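PDB 5E7P: cell division control protein Cdc48 from Mycobacterium smegmatis, which probably binds and hydrolyses ATP as a member of the AAA ATPase family, and holds ADP in two nucleotide pockets. Local coordinates for residues Gln237-Asp250 / Ala277-Val289. Sequence-based numbering, arbitrary orientation.
With ADP (adenosine-5'-diphosphate), chain C.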
loop_
_atom_site.group_PDB
_atom_site.type_symbol
_atom_site.label_atom_id
_atom_site.label_comp_id
_atom_site.label_asym_id
_atom_site.label_seq_id
_atom_site.Cartn_x
_atom_site.Cartn_y
_atom_site.Cartn_z
ATOM N N GLN A 237 -17.870 -2.484 -5.859
ATOM C CA GLN A 237 -17.435 -3.406 -6.899
ATOM C C GLN A 237 -17.931 -4.828 -6.634
ATOM O O GLN A 237 -17.956 -5.661 -7.538
ATOM C CB GLN A 237 -15.908 -3.395 -7.026
ATOM C CG GLN A 237 -15.328 -2.123 -7.640
ATOM C CD GLN A 237 -15.128 -1.001 -6.631
ATOM O OE1 GLN A 237 -15.439 -1.143 -5.447
ATOM N NE2 GLN A 237 -14.602 0.123 -7.101
ATOM N N ALA A 238 -18.322 -5.095 -5.391
ATOM C CA ALA A 238 -18.845 -6.404 -5.016
ATOM C C ALA A 238 -20.173 -6.693 -5.714
ATOM O O ALA A 238 -20.500 -7.847 -5.995
ATOM C CB ALA A 238 -19.003 -6.499 -3.507
ATOM N N VAL A 239 -20.932 -5.637 -5.994
ATOM C CA VAL A 239 -22.196 -5.762 -6.712
ATOM C C VAL A 239 -21.954 -6.279 -8.130
ATOM O O VAL A 239 -22.707 -7.110 -8.640
ATOM C CB VAL A 239 -22.948 -4.409 -6.758
ATOM C CG1 VAL A 239 -24.111 -4.464 -7.734
ATOM C CG2 VAL A 239 -23.427 -4.017 -5.363
ATOM N N LYS A 240 -20.892 -5.790 -8.757
ATOM C CA LYS A 240 -20.571 -6.175 -10.124
ATOM C C LYS A 240 -20.018 -7.597 -10.181
ATOM O O LYS A 240 -20.308 -8.352 -11.113
ATOM C CB LYS A 240 -19.585 -5.179 -10.740
ATOM C CG LYS A 240 -19.299 -5.424 -12.214
ATOM C CD LYS A 240 -18.557 -4.259 -12.847
ATOM C CE LYS A 240 -19.486 -3.099 -13.163
ATOM N NZ LYS A 240 -19.247 -2.586 -14.546
ATOM N N LEU A 241 -19.230 -7.957 -9.174
ATOM C CA LEU A 241 -18.687 -9.306 -9.068
ATOM C C LEU A 241 -19.812 -10.317 -8.879
ATOM O O LEU A 241 -19.802 -11.396 -9.476
ATOM C CB LEU A 241 -17.699 -9.395 -7.904
ATOM C CG LEU A 241 -17.088 -10.770 -7.615
ATOM C CD1 LEU A 241 -16.379 -11.317 -8.844
ATOM C CD2 LEU A 241 -16.141 -10.697 -6.425
ATOM N N ASP A 242 -20.780 -9.955 -8.044
ATOM C CA ASP A 242 -21.930 -10.808 -7.786
ATOM C C ASP A 242 -22.753 -11.001 -9.054
ATOM O O ASP A 242 -23.192 -12.109 -9.354
ATOM C CB ASP A 242 -22.796 -10.220 -6.672
ATOM C CG ASP A 242 -24.049 -11.034 -6.414
ATOM O OD1 ASP A 242 -23.937 -12.128 -5.821
ATOM O OD2 ASP A 242 -25.146 -10.576 -6.797
ATOM N N GLU A 243 -22.940 -9.917 -9.800
ATOM C CA GLU A 243 -23.719 -9.959 -11.033
ATOM C C GLU A 243 -23.039 -10.823 -12.096
ATOM O O GLU A 243 -23.704 -11.516 -12.864
ATOM C CB GLU A 243 -23.986 -8.535 -11.544
ATOM C CG GLU A 243 -23.538 -8.262 -12.971
ATOM C CD GLU A 243 -24.691 -7.896 -13.887
ATOM O OE1 GLU A 243 -24.438 -7.272 -14.943
ATOM O OE2 GLU A 243 -25.846 -8.236 -13.554
ATOM N N TRP A 244 -21.710 -10.789 -12.125
ATOM C CA TRP A 244 -20.937 -11.607 -13.051
ATOM C C TRP A 244 -21.071 -13.091 -12.722
ATOM O O TRP A 244 -21.279 -13.916 -13.612
ATOM C CB TRP A 244 -19.464 -11.211 -13.005
ATOM C CG TRP A 244 -19.143 -9.927 -13.698
ATOM C CD1 TRP A 244 -19.934 -9.243 -14.574
ATOM C CD2 TRP A 244 -17.936 -9.166 -13.567
ATOM N NE1 TRP A 244 -19.293 -8.105 -15.000
ATOM C CE2 TRP A 244 -18.063 -8.035 -14.397
ATOM C CE3 TRP A 244 -16.758 -9.334 -12.828
ATOM C CZ2 TRP A 244 -17.058 -7.077 -14.512
ATOM C CZ3 TRP A 244 -15.761 -8.384 -12.946
ATOM C CH2 TRP A 244 -15.917 -7.269 -13.779
ATOM N N LEU A 245 -20.944 -13.417 -11.439
ATOM C CA LEU A 245 -21.066 -14.793 -10.972
ATOM C C LEU A 245 -22.440 -15.379 -11.269
ATOM O O LEU A 245 -22.553 -16.528 -11.696
ATOM C CB LEU A 245 -20.799 -14.878 -9.469
ATOM C CG LEU A 245 -19.354 -15.061 -9.013
ATOM C CD1 LEU A 245 -19.297 -15.145 -7.497
ATOM C CD2 LEU A 245 -18.739 -16.303 -9.651
ATOM N N ARG A 246 -23.482 -14.591 -11.034
ATOM C CA ARG A 246 -24.843 -15.075 -11.214
ATOM C C ARG A 246 -25.162 -15.346 -12.681
ATOM O O ARG A 246 -25.791 -16.350 -13.005
ATOM C CB ARG A 246 -25.851 -14.112 -10.583
ATOM C CG ARG A 246 -25.669 -13.982 -9.079
ATOM C CD ARG A 246 -26.836 -13.299 -8.389
ATOM N NE ARG A 246 -26.682 -13.375 -6.937
ATOM C CZ ARG A 246 -27.078 -14.405 -6.194
ATOM N NH1 ARG A 246 -27.667 -15.449 -6.763
ATOM N NH2 ARG A 246 -26.888 -14.393 -4.881
ATOM N N LEU A 247 -24.710 -14.463 -13.564
ATOM C CA LEU A 247 -24.911 -14.655 -14.996
ATOM C C LEU A 247 -24.197 -15.910 -15.485
ATOM O O LEU A 247 -24.751 -16.697 -16.250
ATOM C CB LEU A 247 -24.416 -13.438 -15.776
ATOM C CG LEU A 247 -25.256 -12.168 -15.662
ATOM C CD1 LEU A 247 -24.575 -11.037 -16.398
ATOM C CD2 LEU A 247 -26.657 -12.399 -16.209
ATOM N N SER A 248 -22.963 -16.093 -15.031
ATOM C CA SER A 248 -22.167 -17.238 -15.444
ATOM C C SER A 248 -22.704 -18.554 -14.888
ATOM O O SER A 248 -22.835 -19.531 -15.618
ATOM C CB SER A 248 -20.710 -17.053 -15.025
ATOM O OG SER A 248 -19.930 -18.172 -15.406
ATOM N N LEU A 249 -23.022 -18.571 -13.597
ATOM C CA LEU A 249 -23.371 -19.813 -12.914
ATOM C C LEU A 249 -24.866 -20.111 -12.853
ATOM O O LEU A 249 -25.260 -21.276 -12.864
ATOM C CB LEU A 249 -22.794 -19.820 -11.497
ATOM C CG LEU A 249 -21.275 -19.714 -11.373
ATOM C CD1 LEU A 249 -20.849 -19.794 -9.915
ATOM C CD2 LEU A 249 -20.597 -20.797 -12.201
ATOM N N ASP A 250 -25.696 -19.071 -12.783
ATOM C CA ASP A 250 -27.130 -19.260 -12.559
ATOM C C ASP A 250 -28.021 -18.996 -13.775
ATOM O O ASP A 250 -29.051 -19.650 -13.945
ATOM C CB ASP A 250 -27.599 -18.421 -11.371
ATOM C CG ASP A 250 -26.909 -18.810 -10.084
ATOM O OD1 ASP A 250 -26.441 -19.964 -9.997
ATOM O OD2 ASP A 250 -26.833 -17.970 -9.162
ATOM N N ALA A 277 -9.986 -10.388 -0.364
ATOM C CA ALA A 277 -10.313 -11.791 -0.126
ATOM C C ALA A 277 -11.630 -11.931 0.628
ATOM O O ALA A 277 -12.428 -12.823 0.341
ATOM C CB ALA A 277 -9.183 -12.484 0.628
ATOM N N THR A 278 -11.855 -11.042 1.589
ATOM C CA THR A 278 -13.095 -11.037 2.355
ATOM C C THR A 278 -14.302 -10.773 1.453
ATOM O O THR A 278 -15.362 -11.378 1.620
ATOM C CB THR A 278 -13.044 -9.993 3.488
ATOM O OG1 THR A 278 -12.001 -10.340 4.409
ATOM C CG2 THR A 278 -14.368 -9.934 4.232
ATOM N N MET A 279 -14.131 -9.874 0.487
ATOM C CA MET A 279 -15.191 -9.580 -0.469
ATOM C C MET A 279 -15.555 -10.815 -1.291
ATOM O O MET A 279 -16.731 -11.093 -1.520
ATOM C CB MET A 279 -14.784 -8.441 -1.407
ATOM C CG MET A 279 -15.812 -8.169 -2.501
ATOM S SD MET A 279 -15.309 -6.949 -3.726
ATOM C CE MET A 279 -14.137 -7.891 -4.695
ATOM N N VAL A 280 -14.538 -11.548 -1.731
ATOM C CA VAL A 280 -14.745 -12.731 -2.562
ATOM C C VAL A 280 -15.496 -13.823 -1.805
ATOM O O VAL A 280 -16.424 -14.434 -2.338
ATOM C CB VAL A 280 -13.411 -13.287 -3.108
ATOM C CG1 VAL A 280 -13.654 -14.534 -3.944
ATOM C CG2 VAL A 280 -12.690 -12.227 -3.931
ATOM N N ARG A 281 -15.103 -14.056 -0.558
ATOM C CA ARG A 281 -15.778 -15.044 0.275
ATOM C C ARG A 281 -17.230 -14.649 0.536
ATOM O O ARG A 281 -18.127 -15.497 0.536
ATOM C CB ARG A 281 -15.029 -15.236 1.596
ATOM C CG ARG A 281 -13.565 -15.600 1.414
ATOM C CD ARG A 281 -12.914 -16.019 2.723
ATOM N NE ARG A 281 -11.494 -16.303 2.538
ATOM C CZ ARG A 281 -10.516 -15.437 2.789
ATOM N NH1 ARG A 281 -10.800 -14.227 3.257
ATOM N NH2 ARG A 281 -9.251 -15.786 2.585
ATOM N N ALA A 282 -17.455 -13.356 0.750
ATOM C CA ALA A 282 -18.799 -12.845 1.001
ATOM C C ALA A 282 -19.698 -12.989 -0.224
ATOM O O ALA A 282 -20.857 -13.393 -0.112
ATOM C CB ALA A 282 -18.738 -11.394 1.446
ATOM N N VAL A 283 -19.157 -12.655 -1.392
ATOM C CA VAL A 283 -19.909 -12.737 -2.641
ATOM C C VAL A 283 -20.233 -14.188 -3.007
ATOM O O VAL A 283 -21.308 -14.483 -3.530
ATOM C CB VAL A 283 -19.152 -12.032 -3.798
ATOM C CG1 VAL A 283 -19.764 -12.372 -5.150
ATOM C CG2 VAL A 283 -19.151 -10.532 -3.583
ATOM N N CYS A 284 -19.314 -15.096 -2.698
ATOM C CA CYS A 284 -19.480 -16.505 -3.035
ATOM C C CYS A 284 -20.107 -17.305 -1.901
ATOM O O CYS A 284 -20.040 -18.533 -1.902
ATOM C CB CYS A 284 -18.126 -17.128 -3.385
ATOM S SG CYS A 284 -17.277 -16.375 -4.784
ATOM N N ALA A 285 -20.713 -16.611 -0.940
ATOM C CA ALA A 285 -21.258 -17.249 0.259
ATOM C C ALA A 285 -22.236 -18.392 -0.018
ATOM O O ALA A 285 -22.243 -19.393 0.698
ATOM C CB ALA A 285 -21.905 -16.211 1.159
ATOM N N SER A 286 -23.055 -18.244 -1.055
ATOM C CA SER A 286 -24.050 -19.262 -1.382
ATOM C C SER A 286 -23.491 -20.333 -2.315
ATOM O O SER A 286 -24.176 -21.301 -2.635
ATOM C CB SER A 286 -25.295 -18.626 -2.003
ATOM O OG SER A 286 -24.998 -18.049 -3.264
ATOM N N ARG A 287 -22.250 -20.149 -2.753
ATOM C CA ARG A 287 -21.589 -21.111 -3.628
ATOM C C ARG A 287 -20.687 -22.012 -2.798
ATOM O O ARG A 287 -20.342 -21.679 -1.663
ATOM C CB ARG A 287 -20.729 -20.387 -4.667
ATOM C CG ARG A 287 -21.358 -19.149 -5.273
ATOM C CD ARG A 287 -22.406 -19.506 -6.301
ATOM N NE ARG A 287 -23.062 -18.317 -6.834
ATOM C CZ ARG A 287 -24.034 -18.345 -7.742
ATOM N NH1 ARG A 287 -24.460 -19.506 -8.220
ATOM N NH2 ARG A 287 -24.576 -17.213 -8.171
ATOM N N ARG A 288 -20.301 -23.154 -3.359
ATOM C CA ARG A 288 -19.243 -23.945 -2.748
ATOM C C ARG A 288 -17.904 -23.417 -3.258
ATOM O O ARG A 288 -17.714 -23.210 -4.459
ATOM C CB ARG A 288 -19.414 -25.449 -3.015
ATOM C CG ARG A 288 -19.045 -25.922 -4.411
ATOM C CD ARG A 288 -19.354 -27.406 -4.592
ATOM N NE ARG A 288 -18.599 -28.263 -3.679
ATOM C CZ ARG A 288 -17.444 -28.847 -3.980
ATOM N NH1 ARG A 288 -16.835 -29.610 -3.083
ATOM N NH2 ARG A 288 -16.896 -28.667 -5.176
ATOM N N VAL A 289 -16.987 -23.157 -2.337
ATOM C CA VAL A 289 -15.726 -22.543 -2.713
ATOM C C VAL A 289 -14.540 -23.440 -2.406
ATOM O O VAL A 289 -14.369 -23.904 -1.280
ATOM C CB VAL A 289 -15.530 -21.185 -2.016
ATOM C CG1 VAL A 289 -14.258 -20.522 -2.509
ATOM C CG2 VAL A 289 -16.724 -20.295 -2.271
HETATM P PB ADP C . -6.912 -8.209 1.129
HETATM O O1B ADP C . -5.425 -8.087 1.330
HETATM O O2B ADP C . -7.363 -9.578 0.697
HETATM O O3B ADP C . -7.538 -7.086 0.349
HETATM P PA ADP C . -8.427 -9.151 3.320
HETATM O O1A ADP C . -7.562 -10.315 3.731
HETATM O O2A ADP C . -9.630 -9.398 2.445
HETATM O O3A ADP C . -7.456 -8.060 2.637
HETATM O "O5'" ADP C . -8.872 -8.400 4.661
HETATM C "C5'" ADP C . -7.900 -7.627 5.355
HETATM C "C4'" ADP C . -7.992 -8.022 6.820
HETATM O "O4'" ADP C . -9.064 -7.306 7.427
HETATM C "C3'" ADP C . -8.287 -9.508 6.954
HETATM O "O3'" ADP C . -7.333 -10.118 7.831
HETATM C "C2'" ADP C . -9.675 -9.599 7.553
HETATM O "O2'" ADP C . -9.678 -10.526 8.642
HETATM C "C1'" ADP C . -9.988 -8.198 8.048
HETATM N N9 ADP C . -11.360 -7.778 7.676
HETATM C C8 ADP C . -11.772 -7.415 6.447
HETATM N N7 ADP C . -13.088 -7.077 6.460
HETATM C C5 ADP C . -13.530 -7.217 7.724
HETATM C C6 ADP C . -14.813 -7.030 8.443
HETATM N N6 ADP C . -15.923 -6.610 7.792
HETATM N N1 ADP C . -14.844 -7.296 9.769
HETATM C C2 ADP C . -13.752 -7.716 10.433
HETATM N N3 ADP C . -12.557 -7.903 9.844
HETATM C C4 ADP C . -12.386 -7.678 8.519
#
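Val283 fits as a knob into the hole formed by Ala238, Leu241, Asp242 and Leu245. Its CG1 lies anti to the backbone N (chi1 167°) and reaches Leu245 CD1 at 3.7 Å, while CG2 turns to Ala238. One turn earlier, Met279 SD rests on Ala238 CB at 3.7 Å. The bend at the end of the Met279 chain (chi3 75°) carries CE to Leu241 CD2. Leu245 CD1 also touches Cys284 SG.

Beyond the end of helix 276-283, Arg287 grips Asp250 end-on with two nitrogens. Arg287 NH1 meets Asp250 OD1 on its syn side at 2.7 Å, nearly straight. Arg287 NH2 reaches Asp250 OD2 at 2.6 Å, from above the carboxylate plane. Leu249 CD1 lies over one face of this guanidinium. Arg246 bonds Asp242 through NE and also pairs with Asp250. The two acids probably offset the charge of these neighbouring arginines.

Val231 of helix 228-232 covers Ala238 and Met279. Cys284 packs on strands 321-326 and 361-366. At the other end of helix 276-283, the backbone N atoms of Ala277 and Thr278 bind ADP phosphate oxygens. The helix that follows the P-loop in this AAA RecA-like domain thus packs on helix 237-249, the axes of 277-283 and 237-249 lying 43° apart.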